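Local coordinates for protein esterase (Rhizomucor miehei CAU432, PDB 4WY8) that hydrolyses carboxylic esters as a fungal carboxylesterase of the alpha/beta hydrolase fold, at residues L190-T195 with E259-R264; L254-E259 with T282-L287. All coordinates share one frame; numbering follows the deposited sequence.

Interaction 1 of 2, residues L190-T195 with E259-R264; sequences LIYPVT and EADVLR
Val194 and Leu263 form the nearest CA pair across the contact, 6.3 Å apart, where the loop that leaves strand 188-191 faces the type I turn Asp261 to Arg264 that leads into helix 264-276. Both loops follow adjacent parallel strands of an alpha/beta hydrolase sheet, and the second carries Asp261, which probably serves as the acid of a Ser-His-Asp triad with Ser164 and His291. The evidence is geometric: Asp261 OD2 is hydrogen-bonded to His291 ND1, on the charge-relay pattern. Across the contact the same OD2 lies 3.5 Å from Tyr192 CB, and the carboxylate plane stands 85° from the tyrosine ring, which OD2 approaches obliquely. Tyr192 CG sits between its backbone N and carbonyl carbon (chi1 42°), a rotation that leads the ring away from the aspartate. Its OH bonds to Phe294 N, its ring meets that of His291, and Ile191 CG2 lies 3.8 Å above one face, over the centre. The other carboxylate oxygen, Asp261 OD1, accepts from Leu263 N at 3.0 Å in a nearly straight capping bond (175°), entering from above the carboxylate plane. With one oxygen held by the turn and the other by His291, the rotation of the carboxylate is well defined. Leu263 supplies the apolar part: its CG lies anti to the carbonyl carbon, and CD1 meets Val194 CG2 at 3.6 Å, while Met218 of helix 215-225 touches both residues. No direct hydrogen bond joins the two segments. Instead, a single water molecule bridges them, donating to Pro193 O at 2.7 Å and to Leu263 O at 2.8 Å.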
loop_
_atom_site.group_PDB
_atom_site.type_symbol
_atom_site.label_atom_id
_atom_site.label_comp_id
_atom_site.label_asym_id
_atom_site.label_seq_id
_atom_site.Cartn_x
_atom_site.Cartn_y
_atom_site.Cartn_z
ATOM N N LEU A 190 -4.941 -9.690 5.537
ATOM C CA LEU A 190 -3.871 -10.510 6.117
ATOM C C LEU A 190 -2.591 -9.692 6.313
ATOM O O LEU A 190 -1.908 -9.328 5.358
ATOM C CB LEU A 190 -3.575 -11.734 5.239
ATOM C CG LEU A 190 -4.729 -12.597 4.713
ATOM C CD1 LEU A 190 -4.169 -13.788 3.923
ATOM C CD2 LEU A 190 -5.641 -13.079 5.826
ATOM N N ILE A 191 -2.293 -9.381 7.566
ATOM C CA ILE A 191 -1.127 -8.585 7.901
ATOM C C ILE A 191 0.007 -9.486 8.337
ATOM O O ILE A 191 -0.092 -10.153 9.366
ATOM C CB ILE A 191 -1.432 -7.587 9.018
ATOM C CG1 ILE A 191 -2.646 -6.736 8.640
ATOM C CG2 ILE A 191 -0.213 -6.718 9.307
ATOM C CD1 ILE A 191 -3.140 -5.853 9.776
ATOM N N TYR A 192 1.087 -9.449 7.562
ATOM C CA TYR A 192 2.207 -10.389 7.626
ATOM C C TYR A 192 1.834 -11.724 8.266
ATOM O O TYR A 192 2.255 -12.039 9.377
ATOM C CB TYR A 192 3.429 -9.744 8.339
ATOM C CG TYR A 192 3.189 -8.901 9.604
ATOM C CD1 TYR A 192 2.471 -9.400 10.680
ATOM C CD2 TYR A 192 3.744 -7.620 9.730
ATOM C CE1 TYR A 192 2.274 -8.645 11.845
ATOM C CE2 TYR A 192 3.550 -6.844 10.889
ATOM C CZ TYR A 192 2.824 -7.364 11.946
ATOM O OH TYR A 192 2.640 -6.609 13.109
ATOM N N PRO A 193 1.020 -12.520 7.547
ATOM C CA PRO A 193 0.491 -13.783 8.097
ATOM C C PRO A 193 1.497 -14.927 8.185
ATOM O O PRO A 193 2.478 -14.925 7.439
ATOM C CB PRO A 193 -0.643 -14.149 7.108
ATOM C CG PRO A 193 -0.203 -13.553 5.814
ATOM C CD PRO A 193 0.501 -12.248 6.193
ATOM N N VAL A 194 1.253 -15.864 9.108
ATOM C CA VAL A 194 1.884 -17.171 9.078
ATOM C C VAL A 194 1.082 -18.042 8.113
ATOM O O VAL A 194 -0.138 -18.153 8.256
ATOM C CB VAL A 194 1.903 -17.852 10.477
ATOM C CG1 VAL A 194 2.739 -19.140 10.438
ATOM C CG2 VAL A 194 2.406 -16.898 11.531
ATOM N N THR A 195 1.736 -18.613 7.102
ATOM C CA THR A 195 1.031 -19.454 6.136
ATOM C C THR A 195 1.701 -20.808 5.913
ATOM O O THR A 195 1.176 -21.631 5.165
ATOM C CB THR A 195 0.909 -18.800 4.752
ATOM O OG1 THR A 195 2.209 -18.697 4.156
ATOM C CG2 THR A 195 0.255 -17.439 4.837
ATOM N N GLU A 259 9.153 -6.136 4.703
ATOM C CA GLU A 259 10.408 -6.436 4.024
ATOM C C GLU A 259 11.379 -7.219 4.918
ATOM O O GLU A 259 11.967 -8.198 4.475
ATOM C CB GLU A 259 11.078 -5.161 3.537
ATOM C CG GLU A 259 12.378 -5.426 2.790
ATOM C CD GLU A 259 13.120 -4.145 2.460
ATOM O OE1 GLU A 259 12.959 -3.165 3.224
ATOM O OE2 GLU A 259 13.884 -4.129 1.463
ATOM N N ALA A 260 11.563 -6.792 6.162
ATOM C CA ALA A 260 12.517 -7.493 7.037
ATOM C C ALA A 260 11.799 -8.413 8.017
ATOM O O ALA A 260 11.664 -8.079 9.183
ATOM C CB ALA A 260 13.391 -6.501 7.779
ATOM N N ASP A 261 11.332 -9.564 7.532
ATOM C CA ASP A 261 10.445 -10.451 8.300
ATOM C C ASP A 261 10.685 -11.872 7.831
ATOM O O ASP A 261 10.731 -12.121 6.613
ATOM C CB ASP A 261 8.968 -10.048 8.097
ATOM C CG ASP A 261 7.969 -10.908 8.917
ATOM O OD1 ASP A 261 8.370 -11.810 9.708
ATOM O OD2 ASP A 261 6.743 -10.633 8.798
ATOM N N VAL A 262 10.846 -12.801 8.777
ATOM C CA VAL A 262 11.045 -14.204 8.408
ATOM C C VAL A 262 9.839 -14.751 7.639
ATOM O O VAL A 262 9.992 -15.634 6.796
ATOM C CB VAL A 262 11.300 -15.110 9.641
ATOM C CG1 VAL A 262 12.633 -14.775 10.276
ATOM C CG2 VAL A 262 10.144 -15.009 10.653
ATOM N N LEU A 263 8.660 -14.184 7.881
ATOM C CA LEU A 263 7.424 -14.668 7.252
ATOM C C LEU A 263 7.161 -14.040 5.896
ATOM O O LEU A 263 6.105 -14.265 5.295
ATOM C CB LEU A 263 6.211 -14.391 8.167
ATOM C CG LEU A 263 6.256 -15.005 9.569
ATOM C CD1 LEU A 263 5.002 -14.646 10.324
ATOM C CD2 LEU A 263 6.419 -16.538 9.458
ATOM N N ARG A 264 8.080 -13.201 5.427
ATOM C CA ARG A 264 7.829 -12.456 4.196
ATOM C C ARG A 264 7.535 -13.348 3.002
ATOM O O ARG A 264 6.517 -13.170 2.292
ATOM C CB ARG A 264 9.014 -11.571 3.858
ATOM C CG ARG A 264 8.791 -10.768 2.580
ATOM C CD ARG A 264 10.019 -9.966 2.212
ATOM N NE ARG A 264 11.039 -10.792 1.587
ATOM C CZ ARG A 264 12.331 -10.488 1.573
ATOM N NH1 ARG A 264 12.747 -9.385 2.181
ATOM N NH2 ARG A 264 13.202 -11.288 0.967
HETATM O O HOH W 1 3.656 -13.072 5.910
#

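Interaction 2 of 2, residues L254-E259 with T282-L287; sequences LVITAE and TAVRYL
Ile256 CG1 lies anti to its carbonyl carbon (chi1 -66°) and Val284 CG2 between its backbone N and carbonyl carbon, which sets these two carbons 3.7 Å apart with the side chains side by side. Ile256 CG2 reaches obliquely to Tyr286 CD1 at 3.9 Å. The backbones form a parallel ladder whose axes differ by 21°, the two strands of a right-handed beta-alpha-beta crossover through helix 264-276. Five hydrogen bonds span it, beginning with Val255 N to Thr282 O at 2.8 Å and ending with Glu259 N to Tyr286 O at 3.1 Å, the last more bent (145°). On the face of Thr257 and Arg285, Thr257 OG1 rests 3.4 Å from Arg285 CB; Glu268 of the crossover helix accepts from OG1 and forms a salt bridge with Arg285 NE. A water links Arg285 NH1 to Glu259 OE2, which is also salt-bridged to Arg272 of the second subunit. Helix 301-322 packs on the face of Leu254, Ile256 and Tyr286, strand 188-191 flanks 253-258, and residues 284-286 pair antiparallel with a strand of the second subunit, continuing the sheet across the interface.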
loop_
_atom_site.group_PDB
_atom_site.type_symbol
_atom_site.label_atom_id
_atom_site.label_comp_id
_atom_site.label_asym_id
_atom_site.label_seq_id
_atom_site.Cartn_x
_atom_site.Cartn_y
_atom_site.Cartn_z
ATOM N N LEU A 254 -6.618 -8.533 1.010
ATOM C CA LEU A 254 -5.475 -7.619 1.109
ATOM C C LEU A 254 -4.394 -8.313 1.928
ATOM O O LEU A 254 -4.615 -8.657 3.086
ATOM C CB LEU A 254 -5.888 -6.281 1.740
ATOM C CG LEU A 254 -4.786 -5.264 2.112
ATOM C CD1 LEU A 254 -3.993 -4.817 0.887
ATOM C CD2 LEU A 254 -5.362 -4.030 2.875
ATOM N N VAL A 255 -3.245 -8.557 1.301
ATOM C CA VAL A 255 -2.147 -9.256 1.952
ATOM C C VAL A 255 -0.984 -8.284 2.075
ATOM O O VAL A 255 -0.469 -7.770 1.064
ATOM C CB VAL A 255 -1.722 -10.514 1.161
ATOM C CG1 VAL A 255 -0.625 -11.313 1.916
ATOM C CG2 VAL A 255 -2.929 -11.396 0.925
ATOM N N ILE A 256 -0.610 -7.991 3.316
ATOM C CA ILE A 256 0.454 -7.024 3.584
ATOM C C ILE A 256 1.654 -7.724 4.193
ATOM O O ILE A 256 1.522 -8.418 5.208
ATOM C CB ILE A 256 -0.042 -5.896 4.521
ATOM C CG1 ILE A 256 -1.109 -5.064 3.816
ATOM C CG2 ILE A 256 1.098 -4.957 4.906
ATOM C CD1 ILE A 256 -1.953 -4.282 4.783
ATOM N N THR A 257 2.824 -7.555 3.585
ATOM C CA THR A 257 4.031 -8.194 4.128
ATOM C C THR A 257 5.085 -7.148 4.501
ATOM O O THR A 257 5.070 -5.998 3.991
ATOM C CB THR A 257 4.673 -9.202 3.124
ATOM O OG1 THR A 257 4.977 -8.542 1.885
ATOM C CG2 THR A 257 3.738 -10.395 2.868
ATOM N N ALA A 258 5.984 -7.544 5.406
ATOM C CA ALA A 258 7.084 -6.691 5.827
ATOM C C ALA A 258 8.362 -7.115 5.129
ATOM O O ALA A 258 8.644 -8.315 5.003
ATOM C CB ALA A 258 7.261 -6.745 7.361
ATOM N N GLU A 259 9.153 -6.136 4.703
ATOM C CA GLU A 259 10.408 -6.436 4.024
ATOM C C GLU A 259 11.379 -7.219 4.918
ATOM O O GLU A 259 11.967 -8.198 4.475
ATOM C CB GLU A 259 11.078 -5.161 3.537
ATOM C CG GLU A 259 12.378 -5.426 2.790
ATOM C CD GLU A 259 13.120 -4.145 2.460
ATOM O OE1 GLU A 259 12.959 -3.165 3.224
ATOM O OE2 GLU A 259 13.884 -4.129 1.463
ATOM N N THR A 282 -5.045 -8.015 -3.416
ATOM C CA THR A 282 -4.104 -6.903 -3.414
ATOM C C THR A 282 -2.967 -7.310 -2.471
ATOM O O THR A 282 -3.219 -7.608 -1.307
ATOM C CB THR A 282 -4.785 -5.586 -2.947
ATOM O OG1 THR A 282 -5.964 -5.364 -3.725
ATOM C CG2 THR A 282 -3.856 -4.379 -3.078
ATOM N N ALA A 283 -1.740 -7.397 -2.987
ATOM C CA ALA A 283 -0.582 -7.849 -2.188
ATOM C C ALA A 283 0.506 -6.797 -2.235
ATOM O O ALA A 283 0.929 -6.363 -3.308
ATOM C CB ALA A 283 -0.042 -9.199 -2.690
ATOM N N VAL A 284 0.923 -6.343 -1.067
ATOM C CA VAL A 284 1.881 -5.245 -0.994
ATOM C C VAL A 284 2.934 -5.533 0.052
ATOM O O VAL A 284 2.626 -6.005 1.140
ATOM C CB VAL A 284 1.167 -3.910 -0.673
ATOM C CG1 VAL A 284 0.160 -3.599 -1.740
ATOM C CG2 VAL A 284 0.420 -4.021 0.626
ATOM N N ARG A 285 4.184 -5.262 -0.285
ATOM C CA ARG A 285 5.287 -5.371 0.665
ATOM C C ARG A 285 5.685 -3.970 1.124
ATOM O O ARG A 285 5.943 -3.110 0.287
ATOM C CB ARG A 285 6.482 -6.073 0.017
ATOM C CG ARG A 285 7.726 -6.103 0.901
ATOM C CD ARG A 285 8.970 -6.391 0.081
ATOM N NE ARG A 285 8.941 -7.728 -0.516
ATOM C CZ ARG A 285 10.002 -8.317 -1.062
ATOM N NH1 ARG A 285 11.163 -7.677 -1.084
ATOM N NH2 ARG A 285 9.901 -9.536 -1.589
ATOM N N TYR A 286 5.678 -3.712 2.430
ATOM C CA TYR A 286 6.143 -2.416 2.921
ATOM C C TYR A 286 7.627 -2.462 3.198
ATOM O O TYR A 286 8.109 -3.376 3.884
ATOM C CB TYR A 286 5.380 -2.000 4.174
ATOM C CG TYR A 286 4.104 -1.237 3.860
ATOM C CD1 TYR A 286 2.967 -1.896 3.386
ATOM C CD2 TYR A 286 4.031 0.138 4.058
ATOM C CE1 TYR A 286 1.793 -1.190 3.083
ATOM C CE2 TYR A 286 2.862 0.843 3.779
ATOM C CZ TYR A 286 1.753 0.170 3.297
ATOM O OH TYR A 286 0.605 0.872 3.031
ATOM N N LEU A 287 8.357 -1.478 2.681
ATOM C CA LEU A 287 9.802 -1.474 2.859
ATOM C C LEU A 287 10.217 -0.837 4.180
ATOM O O LEU A 287 9.508 0.027 4.727
ATOM C CB LEU A 287 10.490 -0.761 1.705
ATOM C CG LEU A 287 10.942 -1.694 0.571
ATOM C CD1 LEU A 287 9.766 -2.235 -0.257
ATOM C CD2 LEU A 287 11.941 -0.982 -0.315
HETATM O O HOH W 2 12.145 -5.176 -0.901
#

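Overall arrangement
Strand 253-258 connects the two contacts: interaction 2 pairs it with 281-286, while the loop beyond its end enters interaction 1. Their centres are about 8 Å apart, Glu259 belongs to both, and Tyr192 N to Ile256 O (2.6 Å, a probable hydrogen bond) ties them directly. Both are buried; the centre of interaction 1 lies nearer the chain's centre, about 11 Å against about 14 Å for interaction 2 at the dimer interface. The loops of interaction 1 bury 183 Å², both sides summed, and meet through van der Waals contacts of carbon and oxygen and one bridging water, beside the probable catalytic acid; interaction 2 buries 537 Å² through a backbone ladder and apolar packing.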